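PDB 2OTM: endoribonuclease L-PSP/chorismate mutase-like domain-containing protein from Shewanella oneidensis, which is of unknown function but belongs to the YjgF/L-PSP family, whose members include imine deaminases and reported ribonucleases. Local coordinates for residues E28-V33 and K81-E86; L71-A76 and D114-L119; I107-A112 and I134-V139; D118-I123 and G128-M133. All coordinates share one frame; numbering follows the deposited sequence.

Contact 1: residues E28-V33 and K81-E86; sequences EPYSIV and KQACGE
A methyl-on-ring contact between Tyr30 and Ala83 joins the strand 30-33, outermost in the sheet of this chain, to the C-terminal end of the long helix 62-84, near the surface of the YjgF-like subunit. Ala83 CB sits over one face of the phenol ring, 3.4 Å above its plane and displaced toward the hydroxyl end, so that the nearest ring atom is CZ of Tyr30 at 3.5 Å. The direction from the ring centre is 15° off the normal, a CH-pi contact over the face. Tyr30 presents this face because CG lies between its own N and carbonyl carbon (chi1 63°), which turns the ring out toward the helix. Gln82 lies beside the ring edge, near its plane, and contributes a looser contact. The hydroxyl is tied to the same helical turn through water: one molecule lies 2.9 Å from Tyr30 OH and donates to Ala83 O at 2.6 Å. Methyl and carbonyl of a single residue thus meet the face and the polar end of one side chain. Just beyond, the helix stops at Gly85, whose phi is positive. Lys81 NZ folds over this end and donates to Gly85 O at 2.8 Å, while a salt bridge to Glu7 gives the ammonium a second partner. On the tyrosine's own strand, Ser31 hydrogen-bonds to Ser131 of the second subunit, placing this helix-strand contact next to the trimer interface. Behind Tyr30, strand 30-33 pairs with strand 36-39, and the ring also touches Leu37 of that strand and Gln79, one turn before Ala83 on helix 62-84.

Contact 2: residues L71-A76 and D114-L119; sequences LATLNA and DGASDL
Around the nearest backbone pair, Thr73 and Ala116, whose CA atoms are 5.4 Å apart, the axes of helix segments 71-76 and 114-119 approach to 8.7 Å and cross at -46°. These are the two main helices of the YjgF-like alpha/beta fold, which pack against each other and on the central sheet: Thr73 also touches Val148 of strand 146-153, and Ala116 touches Leu96 of strand 92-100. The small side chain of Ala116 is consistent with the close approach. Its CB faces Thr73 OG1, though the modelled separation is too short to be taken literally. That oxygen finds its polar partner within its own helix, in Cys69 O one turn earlier, which satisfies the buried hydroxyl. The rotation about CA-CB (chi1 -60°) that leaves OG1 beside its backbone N puts the methyl CG2 opposite that N, where it passes alongside Leu119. Leu119 runs in the other direction, and its CD2 branch does the touching, 3.9 Å from Thr73 CG2. Leu119 CD2 also reaches further across the helix surface, lying 3.7 Å from Leu74 N and 4.3 Å from Leu74 CB. All four touching residues are buried, and apart from the threonine hydroxyl their side chains are hydrocarbon. Away from the partner helix, Asn75 turns its amide back on the preceding turn: ND2 donates to Leu71 O at 3.0 Å in a nearly straight bond (173°), arriving from the face of that carbonyl opposite to the one used by Asn75 N.

Contact 3: residues I107-A112 and I134-V139; sequences IEHPKA and IWTNPV
His109, in the first turn of helix 109-124, lays its imidazole against Ile134 and Thr136, two side chains projecting from the same side of strand 131-136. The tight part is the sandwich about this ring. Thr136 CG2 covers one face from 3.3 Å above the plane, lying closest to His109 CD2 at 3.4 Å, and makes a CH-pi contact 27° off the normal. Across the ring, Pro110 CD from the same helical turn covers the opposite face at 3.5 Å, so the imidazole lies between a methyl and a proline methylene. The ring is directed to the strand by a chi1 of 54°, with CG held between the backbone N and carbonyl carbon. Thr136 has its own polar tie: the strongest partner of its hydroxyl is Val139 O of the third subunit, and this intersubunit bond probably contributes to the rotamer that points the methyl at the histidine. Ile134 CD1 approaches the ring obliquely, 3.6 Å from His109 CD2. The contact becomes looser toward Pro110, where that same methyl is 3.8 Å from Pro110 CA but 4.4 Å from Pro110 CG. An acetate ion lies beside this proline, about 3 Å from its side chain. Farther out, Glu108 at the N-cap position is exposed, and Lys111, pointing away from the strand, was not modelled beyond CG. In the fold, the start of the helix packs over the end of the strand that follows it, within the beta-alpha-beta crossover of strand 92-100, helix 109-124 and strand 131-136.

Contact 4: residues D118-I123 and G128-M133; sequences DLLLEI and GRHSRM. With ACT (acetate ion), chain I.
Leu120 places its CD1 methyl over one face of the His130 imidazole, 3.7 Å from ND1, the two side chains meeting at about a right angle. The CH-pi contact is steep, 16° off the ring normal. In the ring's own plane, ND1 of His130 donates to Gly128 O at 2.7 Å with an almost perfectly straight N-H (178°), while NE2 is hydrogen-bonded to Ser117 on the helix. These two edge bonds set the rotation of the ring and present its face to the leucine. Gly128, lacking a side chain, brings its CA to within 3.7 Å of Leu120 O, so the backbone returning toward the sheet lies against the helix. Leu121 closes the outer side with CD2, which rests 3.8 Å from Gly128 O and 3.9 Å from Arg129 CG. Two residues beyond His130, Arg132, its chain extended, grips the acetate edge-on with two nearly linear bonds, NE to O at 3.0 Å and NH2 to OXT at 2.8 Å. Its NH1 forms a salt bridge with Asp114 and NH2 also bonds Pro110 O, fixing the guanidinium plane; Tyr27 of the third subunit packs beside it. A bidentate arginine holding a carboxylate at a subunit interface is consistent with the ligand pocket of YjgF relatives, although the acetate itself probably comes from the crystallisation liquor.

In the fold
From the N terminus, residues 28-33 open contact 1, which closes only at 81-86, bringing strand 30-33 against the end of helix 62-84. Contact 2 starts within that loop, at 71-76, and closes beyond it at 114-119, so the two cross. Contact 3 opens at 107-112, before contact 2 has closed, and crosses it in turn. Contact 4 takes up Asp118 and Leu119 where contact 2 ends; its short loop closes at 128-133, inside the span of contact 3, which ends at 134-139. Contact 3 holds the start of helix 109-124 to strand 131-136, contact 4 its later turns to the residues leading into that strand; contact 2 joins that helix to helix 62-84, and contact 1 extends the series to the far strand.

Contact 1: residues E28-V33 and K81-E86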
loop_
_atom_site.group_PDB
_atom_site.type_symbol
_atom_site.label_atom_id
_atom_site.label_comp_id
_atom_site.label_asym_id
_atom_site.label_seq_id
_atom_site.Cartn_x
_atom_site.Cartn_y
_atom_site.Cartn_z
ATOM N N GLU B 28 -9.639 11.838 -6.849
ATOM C CA GLU B 28 -10.624 11.138 -7.659
ATOM C C GLU B 28 -11.028 9.842 -6.966
ATOM O O GLU B 28 -10.178 9.171 -6.373
ATOM C CB GLU B 28 -10.022 10.778 -9.035
ATOM C CG GLU B 28 -9.624 11.977 -9.887
ATOM C CD GLU B 28 -10.830 12.819 -10.267
ATOM O OE1 GLU B 28 -11.919 12.229 -10.445
ATOM O OE2 GLU B 28 -10.696 14.061 -10.352
ATOM N N PRO B 29 -12.313 9.492 -7.007
ATOM C CA PRO B 29 -12.755 8.202 -6.487
ATOM C C PRO B 29 -12.137 6.995 -7.140
ATOM O O PRO B 29 -12.102 5.950 -6.530
ATOM C CB PRO B 29 -14.257 8.204 -6.761
ATOM C CG PRO B 29 -14.488 9.305 -7.666
ATOM C CD PRO B 29 -13.459 10.316 -7.396
ATOM N N TYR B 30 -11.678 7.131 -8.377
ATOM C CA TYR B 30 -10.924 6.079 -9.022
ATOM C C TYR B 30 -10.004 6.688 -10.055
ATOM O O TYR B 30 -10.206 7.842 -10.499
ATOM C CB TYR B 30 -11.841 5.027 -9.678
ATOM C CG TYR B 30 -12.710 5.540 -10.795
ATOM C CD1 TYR B 30 -12.274 5.547 -12.106
ATOM C CD2 TYR B 30 -13.983 6.014 -10.534
ATOM C CE1 TYR B 30 -13.080 6.037 -13.123
ATOM C CE2 TYR B 30 -14.785 6.490 -11.532
ATOM C CZ TYR B 30 -14.326 6.506 -12.819
ATOM O OH TYR B 30 -15.143 6.983 -13.805
ATOM N N SER B 31 -8.976 5.934 -10.432
ATOM C CA SER B 31 -8.147 6.304 -11.543
ATOM C C SER B 31 -7.889 5.098 -12.433
ATOM O O SER B 31 -8.146 3.953 -12.060
ATOM C CB SER B 31 -6.838 6.968 -11.073
ATOM O OG SER B 31 -6.022 6.156 -10.246
ATOM N N ILE B 32 -7.444 5.366 -13.653
ATOM C CA ILE B 32 -7.170 4.307 -14.620
ATOM C C ILE B 32 -5.811 4.585 -15.258
ATOM O O ILE B 32 -5.516 5.729 -15.663
ATOM C CB ILE B 32 -8.259 4.182 -15.727
ATOM C CG1 ILE B 32 -9.623 3.852 -15.121
ATOM C CG2 ILE B 32 -7.896 3.087 -16.760
ATOM C CD1 ILE B 32 -10.812 3.871 -16.091
ATOM N N VAL B 33 -4.964 3.554 -15.283
ATOM C CA VAL B 33 -3.688 3.585 -16.005
ATOM C C VAL B 33 -3.662 2.325 -16.858
ATOM O O VAL B 33 -3.774 1.201 -16.366
ATOM C CB VAL B 33 -2.459 3.679 -15.070
ATOM C CG1 VAL B 33 -2.420 2.514 -14.071
ATOM C CG2 VAL B 33 -1.186 3.722 -15.882
ATOM N N LYS B 81 -18.820 -0.065 -10.628
ATOM C CA LYS B 81 -19.940 -0.043 -11.566
ATOM C C LYS B 81 -20.136 1.336 -12.183
ATOM O O LYS B 81 -20.498 1.468 -13.363
ATOM C CB LYS B 81 -21.248 -0.456 -10.894
ATOM C CG LYS B 81 -22.437 -0.443 -11.887
ATOM C CD LYS B 81 -23.444 -1.517 -11.611
ATOM C CE LYS B 81 -24.681 -1.372 -12.518
ATOM N NZ LYS B 81 -24.515 -1.967 -13.890
ATOM N N GLN B 82 -19.921 2.367 -11.371
ATOM C CA GLN B 82 -19.993 3.729 -11.873
ATOM C C GLN B 82 -18.921 3.992 -12.913
ATOM O O GLN B 82 -19.183 4.629 -13.923
ATOM C CB GLN B 82 -19.871 4.726 -10.731
ATOM C CG GLN B 82 -20.268 6.136 -11.101
ATOM C CD GLN B 82 -19.802 7.133 -10.055
ATOM O OE1 GLN B 82 -20.615 7.776 -9.401
ATOM N NE2 GLN B 82 -18.485 7.231 -9.863
ATOM N N ALA B 83 -17.723 3.487 -12.673
ATOM C CA ALA B 83 -16.633 3.650 -13.592
ATOM C C ALA B 83 -16.832 2.872 -14.903
ATOM O O ALA B 83 -16.519 3.404 -15.960
ATOM C CB ALA B 83 -15.350 3.209 -12.938
ATOM N N CYS B 84 -17.339 1.635 -14.842
ATOM C CA CYS B 84 -17.329 0.842 -16.083
ATOM C C CYS B 84 -18.692 0.526 -16.666
ATOM O O CYS B 84 -18.764 0.002 -17.764
ATOM C CB CYS B 84 -16.499 -0.424 -15.916
ATOM S SG CYS B 84 -17.187 -1.549 -14.758
ATOM N N GLY B 85 -19.759 0.885 -15.966
ATOM C CA GLY B 85 -21.116 0.749 -16.507
ATOM C C GLY B 85 -21.712 -0.623 -16.308
ATOM O O GLY B 85 -22.798 -0.750 -15.723
ATOM N N GLU B 86 -21.021 -1.642 -16.815
ATOM C CA GLU B 86 -21.422 -3.025 -16.707
ATOM C C GLU B 86 -20.272 -3.713 -16.021
ATOM O O GLU B 86 -19.155 -3.685 -16.516
ATOM C CB GLU B 86 -21.648 -3.609 -18.102
ATOM C CG GLU B 86 -22.912 -3.109 -18.801
ATOM C CD GLU B 86 -24.190 -3.649 -18.169
ATOM O OE1 GLU B 86 -24.192 -4.788 -17.639
ATOM O OE2 GLU B 86 -25.204 -2.926 -18.193
HETATM O O HOH W 1 -15.425 5.724 -16.410
#

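Contact 2: residues L71-A76 and D114-L119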
loop_
_atom_site.group_PDB
_atom_site.type_symbol
_atom_site.label_atom_id
_atom_site.label_comp_id
_atom_site.label_asym_id
_atom_site.label_seq_id
_atom_site.Cartn_x
_atom_site.Cartn_y
_atom_site.Cartn_z
ATOM N N LEU B 71 -19.549 -4.643 3.698
ATOM C CA LEU B 71 -20.277 -3.439 3.317
ATOM C C LEU B 71 -19.365 -2.431 2.600
ATOM O O LEU B 71 -19.770 -1.817 1.607
ATOM C CB LEU B 71 -20.943 -2.802 4.532
ATOM C CG LEU B 71 -21.859 -1.614 4.317
ATOM C CD1 LEU B 71 -22.953 -1.873 3.255
ATOM C CD2 LEU B 71 -22.423 -1.170 5.680
ATOM N N ALA B 72 -18.147 -2.239 3.101
ATOM C CA ALA B 72 -17.168 -1.376 2.401
ATOM C C ALA B 72 -16.887 -1.872 0.984
ATOM O O ALA B 72 -16.727 -1.080 0.035
ATOM C CB ALA B 72 -15.856 -1.305 3.225
ATOM N N THR B 73 -16.844 -3.194 0.831
ATOM C CA THR B 73 -16.576 -3.801 -0.480
ATOM C C THR B 73 -17.799 -3.629 -1.394
ATOM O O THR B 73 -17.660 -3.391 -2.585
ATOM C CB THR B 73 -16.174 -5.262 -0.346
ATOM O OG1 THR B 73 -14.980 -5.349 0.466
ATOM C CG2 THR B 73 -15.901 -5.852 -1.716
ATOM N N LEU B 74 -18.996 -3.714 -0.834
ATOM C CA LEU B 74 -20.190 -3.417 -1.625
ATOM C C LEU B 74 -20.139 -1.994 -2.138
ATOM O O LEU B 74 -20.497 -1.741 -3.289
ATOM C CB LEU B 74 -21.456 -3.627 -0.782
ATOM C CG LEU B 74 -22.786 -3.593 -1.515
ATOM C CD1 LEU B 74 -22.868 -4.752 -2.543
ATOM C CD2 LEU B 74 -23.922 -3.650 -0.503
ATOM N N ASN B 75 -19.705 -1.061 -1.286
ATOM C CA ASN B 75 -19.464 0.327 -1.707
ATOM C C ASN B 75 -18.415 0.415 -2.808
ATOM O O ASN B 75 -18.620 1.091 -3.806
ATOM C CB ASN B 75 -19.054 1.214 -0.511
ATOM C CG ASN B 75 -20.251 1.742 0.263
ATOM O OD1 ASN B 75 -20.718 2.861 -0.004
ATOM N ND2 ASN B 75 -20.786 0.930 1.183
ATOM N N ALA B 76 -17.306 -0.302 -2.646
ATOM C CA ALA B 76 -16.263 -0.359 -3.672
ATOM C C ALA B 76 -16.781 -0.895 -5.013
ATOM O O ALA B 76 -16.374 -0.424 -6.070
ATOM C CB ALA B 76 -15.062 -1.206 -3.176
ATOM N N ASP B 114 -11.803 -11.075 5.334
ATOM C CA ASP B 114 -12.507 -12.077 4.536
ATOM C C ASP B 114 -13.918 -11.644 4.184
ATOM O O ASP B 114 -14.475 -12.173 3.246
ATOM C CB ASP B 114 -12.567 -13.442 5.249
ATOM C CG ASP B 114 -11.271 -14.229 5.145
ATOM O OD1 ASP B 114 -10.455 -13.958 4.228
ATOM O OD2 ASP B 114 -11.081 -15.119 6.009
ATOM N N GLY B 115 -14.509 -10.702 4.922
ATOM C CA GLY B 115 -15.805 -10.141 4.521
ATOM C C GLY B 115 -15.706 -9.513 3.130
ATOM O O GLY B 115 -16.631 -9.612 2.321
ATOM N N ALA B 116 -14.578 -8.841 2.862
ATOM C CA ALA B 116 -14.290 -8.305 1.544
ATOM C C ALA B 116 -13.976 -9.423 0.551
ATOM O O ALA B 116 -14.570 -9.494 -0.512
ATOM C CB ALA B 116 -13.105 -7.296 1.608
ATOM N N SER B 117 -13.012 -10.274 0.869
ATOM C CA SER B 117 -12.580 -11.322 -0.063
ATOM C C SER B 117 -13.726 -12.230 -0.468
ATOM O O SER B 117 -13.871 -12.541 -1.656
ATOM C CB SER B 117 -11.409 -12.128 0.504
ATOM O OG SER B 117 -10.239 -11.321 0.657
ATOM N N ASP B 118 -14.562 -12.630 0.501
ATOM C CA ASP B 118 -15.666 -13.559 0.200
ATOM C C ASP B 118 -16.679 -12.891 -0.722
ATOM O O ASP B 118 -17.260 -13.555 -1.574
ATOM C CB ASP B 118 -16.382 -13.996 1.482
ATOM C CG ASP B 118 -15.541 -14.904 2.358
ATOM O OD1 ASP B 118 -14.484 -15.398 1.905
ATOM O OD2 ASP B 118 -15.957 -15.140 3.500
ATOM N N LEU B 119 -16.942 -11.610 -0.541
ATOM C CA LEU B 119 -17.925 -10.935 -1.422
ATOM C C LEU B 119 -17.393 -10.825 -2.863
ATOM O O LEU B 119 -18.131 -11.001 -3.841
ATOM C CB LEU B 119 -18.288 -9.565 -0.894
ATOM C CG LEU B 119 -19.416 -8.842 -1.645
ATOM C CD1 LEU B 119 -20.783 -9.504 -1.474
ATOM C CD2 LEU B 119 -19.432 -7.387 -1.185
#

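Contact 3: residues I107-A112 and I134-V139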
loop_
_atom_site.group_PDB
_atom_site.type_symbol
_atom_site.label_atom_id
_atom_site.label_comp_id
_atom_site.label_asym_id
_atom_site.label_seq_id
_atom_site.Cartn_x
_atom_site.Cartn_y
_atom_site.Cartn_z
ATOM N N ILE B 107 -6.015 -10.397 16.995
ATOM C CA ILE B 107 -5.241 -10.559 15.736
ATOM C C ILE B 107 -6.068 -11.304 14.682
ATOM O O ILE B 107 -5.499 -11.887 13.728
ATOM C CB ILE B 107 -3.862 -11.286 15.951
ATOM C CG1 ILE B 107 -4.092 -12.717 16.489
ATOM C CG2 ILE B 107 -2.964 -10.472 16.877
ATOM C CD1 ILE B 107 -2.882 -13.681 16.355
ATOM N N GLU B 108 -7.401 -11.299 14.842
ATOM C CA GLU B 108 -8.281 -12.001 13.919
ATOM C C GLU B 108 -8.782 -11.106 12.841
ATOM O O GLU B 108 -9.757 -11.430 12.188
ATOM C CB GLU B 108 -9.501 -12.602 14.641
ATOM C CG GLU B 108 -9.157 -13.632 15.661
ATOM C CD GLU B 108 -8.392 -14.808 15.094
ATOM O OE1 GLU B 108 -8.671 -15.220 13.941
ATOM O OE2 GLU B 108 -7.499 -15.320 15.809
ATOM N N HIS B 109 -8.079 -10.008 12.579
ATOM C CA HIS B 109 -8.480 -9.118 11.511
ATOM C C HIS B 109 -8.433 -9.739 10.143
ATOM O O HIS B 109 -9.188 -9.351 9.285
ATOM C CB HIS B 109 -7.746 -7.746 11.576
ATOM C CG HIS B 109 -6.249 -7.828 11.609
ATOM N ND1 HIS B 109 -5.558 -8.432 12.637
ATOM C CD2 HIS B 109 -5.318 -7.368 10.746
ATOM C CE1 HIS B 109 -4.263 -8.364 12.389
ATOM N NE2 HIS B 109 -4.097 -7.727 11.242
ATOM N N PRO B 110 -7.526 -10.707 9.892
ATOM C CA PRO B 110 -7.686 -11.338 8.580
ATOM C C PRO B 110 -9.070 -11.958 8.359
ATOM O O PRO B 110 -9.537 -12.018 7.257
ATOM C CB PRO B 110 -6.586 -12.417 8.582
ATOM C CG PRO B 110 -5.559 -11.839 9.531
ATOM C CD PRO B 110 -6.350 -11.221 10.614
ATOM N N LYS B 111 -9.699 -12.449 9.422
ATOM C CA LYS B 111 -11.029 -13.019 9.310
ATOM C C LYS B 111 -12.048 -11.936 8.999
ATOM O O LYS B 111 -12.942 -12.177 8.211
ATOM C CB LYS B 111 -11.432 -13.733 10.600
ATOM C CG LYS B 111 -10.585 -14.939 10.915
ATOM N N ALA B 112 -11.864 -10.734 9.556
ATOM C CA ALA B 112 -12.698 -9.591 9.217
ATOM C C ALA B 112 -12.552 -9.217 7.753
ATOM O O ALA B 112 -13.543 -9.035 7.068
ATOM C CB ALA B 112 -12.382 -8.357 10.112
ATOM N N ILE B 134 -3.154 -6.367 3.806
ATOM C CA ILE B 134 -3.935 -6.017 4.970
ATOM C C ILE B 134 -3.059 -5.149 5.869
ATOM O O ILE B 134 -1.852 -5.393 5.995
ATOM C CB ILE B 134 -4.400 -7.276 5.738
ATOM C CG1 ILE B 134 -5.400 -6.870 6.801
ATOM C CG2 ILE B 134 -3.164 -7.999 6.377
ATOM C CD1 ILE B 134 -6.257 -8.040 7.366
ATOM N N TRP B 135 -3.664 -4.102 6.440
ATOM C CA TRP B 135 -2.963 -3.241 7.407
ATOM C C TRP B 135 -3.882 -2.941 8.585
ATOM O O TRP B 135 -5.092 -2.989 8.450
ATOM C CB TRP B 135 -2.594 -1.864 6.818
ATOM C CG TRP B 135 -1.666 -1.837 5.634
ATOM C CD1 TRP B 135 -0.301 -1.899 5.617
ATOM C CD2 TRP B 135 -2.078 -1.719 4.286
ATOM N NE1 TRP B 135 0.174 -1.800 4.314
ATOM C CE2 TRP B 135 -0.906 -1.700 3.479
ATOM C CE3 TRP B 135 -3.326 -1.631 3.679
ATOM C CZ2 TRP B 135 -0.960 -1.556 2.114
ATOM C CZ3 TRP B 135 -3.382 -1.494 2.322
ATOM C CH2 TRP B 135 -2.201 -1.468 1.544
ATOM N N THR B 136 -3.271 -2.664 9.740
ATOM C CA THR B 136 -3.976 -2.048 10.805
ATOM C C THR B 136 -3.406 -0.660 10.993
ATOM O O THR B 136 -2.173 -0.465 10.974
ATOM C CB THR B 136 -3.903 -2.858 12.126
ATOM O OG1 THR B 136 -2.539 -3.003 12.521
ATOM C CG2 THR B 136 -4.529 -4.248 11.920
ATOM N N ASN B 137 -4.281 0.302 11.235
ATOM C CA ASN B 137 -3.840 1.670 11.519
ATOM C C ASN B 137 -4.547 2.168 12.764
ATOM O O ASN B 137 -5.711 1.802 13.008
ATOM C CB ASN B 137 -4.235 2.632 10.394
ATOM C CG ASN B 137 -3.435 2.481 9.097
ATOM O OD1 ASN B 137 -3.749 3.203 8.142
ATOM N ND2 ASN B 137 -2.428 1.578 9.027
ATOM N N PRO B 138 -3.868 2.996 13.569
ATOM C CA PRO B 138 -4.453 3.408 14.855
ATOM C C PRO B 138 -5.544 4.454 14.744
ATOM O O PRO B 138 -6.387 4.587 15.661
ATOM C CB PRO B 138 -3.268 3.981 15.607
ATOM C CG PRO B 138 -2.297 4.373 14.571
ATOM C CD PRO B 138 -2.519 3.518 13.382
ATOM N N VAL B 139 -5.514 5.221 13.665
ATOM C CA VAL B 139 -6.467 6.334 13.479
ATOM C C VAL B 139 -6.990 6.238 12.060
ATOM O O VAL B 139 -6.208 6.064 11.118
ATOM C CB VAL B 139 -5.782 7.743 13.716
ATOM C CG1 VAL B 139 -6.786 8.861 13.392
ATOM C CG2 VAL B 139 -5.215 7.862 15.142
#

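Contact 4: residues D118-I123 and G128-M133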
loop_
_atom_site.group_PDB
_atom_site.type_symbol
_atom_site.label_atom_id
_atom_site.label_comp_id
_atom_site.label_asym_id
_atom_site.label_seq_id
_atom_site.Cartn_x
_atom_site.Cartn_y
_atom_site.Cartn_z
ATOM N N ASP B 118 -14.562 -12.630 0.501
ATOM C CA ASP B 118 -15.666 -13.559 0.200
ATOM C C ASP B 118 -16.679 -12.891 -0.722
ATOM O O ASP B 118 -17.260 -13.555 -1.574
ATOM C CB ASP B 118 -16.382 -13.996 1.482
ATOM C CG ASP B 118 -15.541 -14.904 2.358
ATOM O OD1 ASP B 118 -14.484 -15.398 1.905
ATOM O OD2 ASP B 118 -15.957 -15.140 3.500
ATOM N N LEU B 119 -16.942 -11.610 -0.541
ATOM C CA LEU B 119 -17.925 -10.935 -1.422
ATOM C C LEU B 119 -17.393 -10.825 -2.863
ATOM O O LEU B 119 -18.131 -11.001 -3.841
ATOM C CB LEU B 119 -18.288 -9.565 -0.894
ATOM C CG LEU B 119 -19.416 -8.842 -1.645
ATOM C CD1 LEU B 119 -20.783 -9.504 -1.474
ATOM C CD2 LEU B 119 -19.432 -7.387 -1.185
ATOM N N LEU B 120 -16.099 -10.572 -2.998
ATOM C CA LEU B 120 -15.500 -10.486 -4.341
ATOM C C LEU B 120 -15.698 -11.824 -5.089
ATOM O O LEU B 120 -16.081 -11.849 -6.273
ATOM C CB LEU B 120 -14.029 -10.137 -4.256
ATOM C CG LEU B 120 -13.700 -8.712 -3.761
ATOM C CD1 LEU B 120 -12.187 -8.449 -3.685
ATOM C CD2 LEU B 120 -14.394 -7.678 -4.691
ATOM N N LEU B 121 -15.479 -12.922 -4.387
ATOM C CA LEU B 121 -15.663 -14.255 -4.976
ATOM C C LEU B 121 -17.140 -14.545 -5.257
ATOM O O LEU B 121 -17.472 -15.083 -6.310
ATOM C CB LEU B 121 -15.054 -15.313 -4.065
ATOM C CG LEU B 121 -13.520 -15.284 -3.971
ATOM C CD1 LEU B 121 -13.031 -16.160 -2.836
ATOM C CD2 LEU B 121 -12.895 -15.681 -5.285
ATOM N N GLU B 122 -18.017 -14.161 -4.342
ATOM C CA GLU B 122 -19.458 -14.373 -4.503
ATOM C C GLU B 122 -20.001 -13.630 -5.721
ATOM O O GLU B 122 -20.758 -14.169 -6.531
ATOM C CB GLU B 122 -20.159 -13.882 -3.254
ATOM C CG GLU B 122 -21.676 -13.997 -3.240
ATOM C CD GLU B 122 -22.273 -13.477 -1.928
ATOM O OE1 GLU B 122 -21.511 -13.253 -0.942
ATOM O OE2 GLU B 122 -23.505 -13.299 -1.893
ATOM N N ILE B 123 -19.567 -12.392 -5.901
ATOM C CA ILE B 123 -20.150 -11.541 -6.902
ATOM C C ILE B 123 -19.458 -11.693 -8.257
ATOM O O ILE B 123 -20.138 -11.654 -9.301
ATOM C CB ILE B 123 -20.161 -10.058 -6.440
ATOM C CG1 ILE B 123 -20.997 -9.901 -5.159
ATOM C CG2 ILE B 123 -20.679 -9.091 -7.529
ATOM C CD1 ILE B 123 -22.426 -10.457 -5.235
ATOM N N GLY B 128 -13.188 -12.789 -9.531
ATOM C CA GLY B 128 -12.993 -12.180 -8.235
ATOM C C GLY B 128 -11.819 -12.718 -7.448
ATOM O O GLY B 128 -11.578 -12.275 -6.325
ATOM N N ARG B 129 -11.060 -13.648 -8.019
ATOM C CA ARG B 129 -9.875 -14.211 -7.352
ATOM C C ARG B 129 -8.791 -13.163 -7.316
ATOM O O ARG B 129 -8.392 -12.660 -8.362
ATOM C CB ARG B 129 -9.366 -15.434 -8.104
ATOM C CG ARG B 129 -10.339 -16.591 -8.131
ATOM C CD ARG B 129 -9.800 -17.718 -8.991
ATOM N NE ARG B 129 -8.847 -18.555 -8.266
ATOM C CZ ARG B 129 -8.205 -19.598 -8.797
ATOM N NH1 ARG B 129 -8.411 -19.945 -10.063
ATOM N NH2 ARG B 129 -7.360 -20.302 -8.051
ATOM N N HIS B 130 -8.309 -12.846 -6.125
ATOM C CA HIS B 130 -7.439 -11.707 -5.925
ATOM C C HIS B 130 -6.355 -12.024 -4.932
ATOM O O HIS B 130 -6.575 -12.876 -4.060
ATOM C CB HIS B 130 -8.240 -10.564 -5.334
ATOM C CG HIS B 130 -8.991 -10.936 -4.093
ATOM N ND1 HIS B 130 -10.219 -11.565 -4.134
ATOM C CD2 HIS B 130 -8.697 -10.772 -2.781
ATOM C CE1 HIS B 130 -10.630 -11.790 -2.901
ATOM N NE2 HIS B 130 -9.736 -11.296 -2.059
ATOM N N SER B 131 -5.200 -11.357 -5.077
ATOM C CA SER B 131 -4.219 -11.244 -4.003
ATOM C C SER B 131 -4.700 -10.144 -3.077
ATOM O O SER B 131 -5.621 -9.396 -3.406
ATOM C CB SER B 131 -2.795 -10.944 -4.508
ATOM O OG SER B 131 -2.718 -9.751 -5.286
ATOM N N ARG B 132 -4.092 -10.030 -1.900
ATOM C CA ARG B 132 -4.521 -8.986 -0.992
ATOM C C ARG B 132 -3.434 -8.530 -0.047
ATOM O O ARG B 132 -2.445 -9.269 0.195
ATOM C CB ARG B 132 -5.797 -9.405 -0.233
ATOM C CG ARG B 132 -5.608 -10.018 1.123
ATOM C CD ARG B 132 -6.974 -10.362 1.726
ATOM N NE ARG B 132 -6.781 -10.900 3.053
ATOM C CZ ARG B 132 -7.694 -11.532 3.779
ATOM N NH1 ARG B 132 -8.925 -11.715 3.339
ATOM N NH2 ARG B 132 -7.349 -11.960 4.977
HETATM N N MSE B 133 -3.612 -7.283 0.403
HETATM C CA MSE B 133 -2.798 -6.665 1.449
HETATM C C MSE B 133 -3.704 -6.311 2.601
HETATM O O MSE B 133 -4.887 -5.966 2.432
HETATM C CB MSE B 133 -2.119 -5.377 0.943
HETATM C CG MSE B 133 -1.300 -5.537 -0.299
HETATM SE SE MSE B 133 -0.182 -3.911 -0.614
HETATM C CE MSE B 133 1.203 -4.107 0.700
HETATM C C ACT I . -3.724 -11.462 5.161
HETATM O O ACT I . -3.975 -10.856 4.065
HETATM O OXT ACT I . -4.701 -11.796 5.890
HETATM C CH3 ACT I . -2.329 -11.793 5.621
#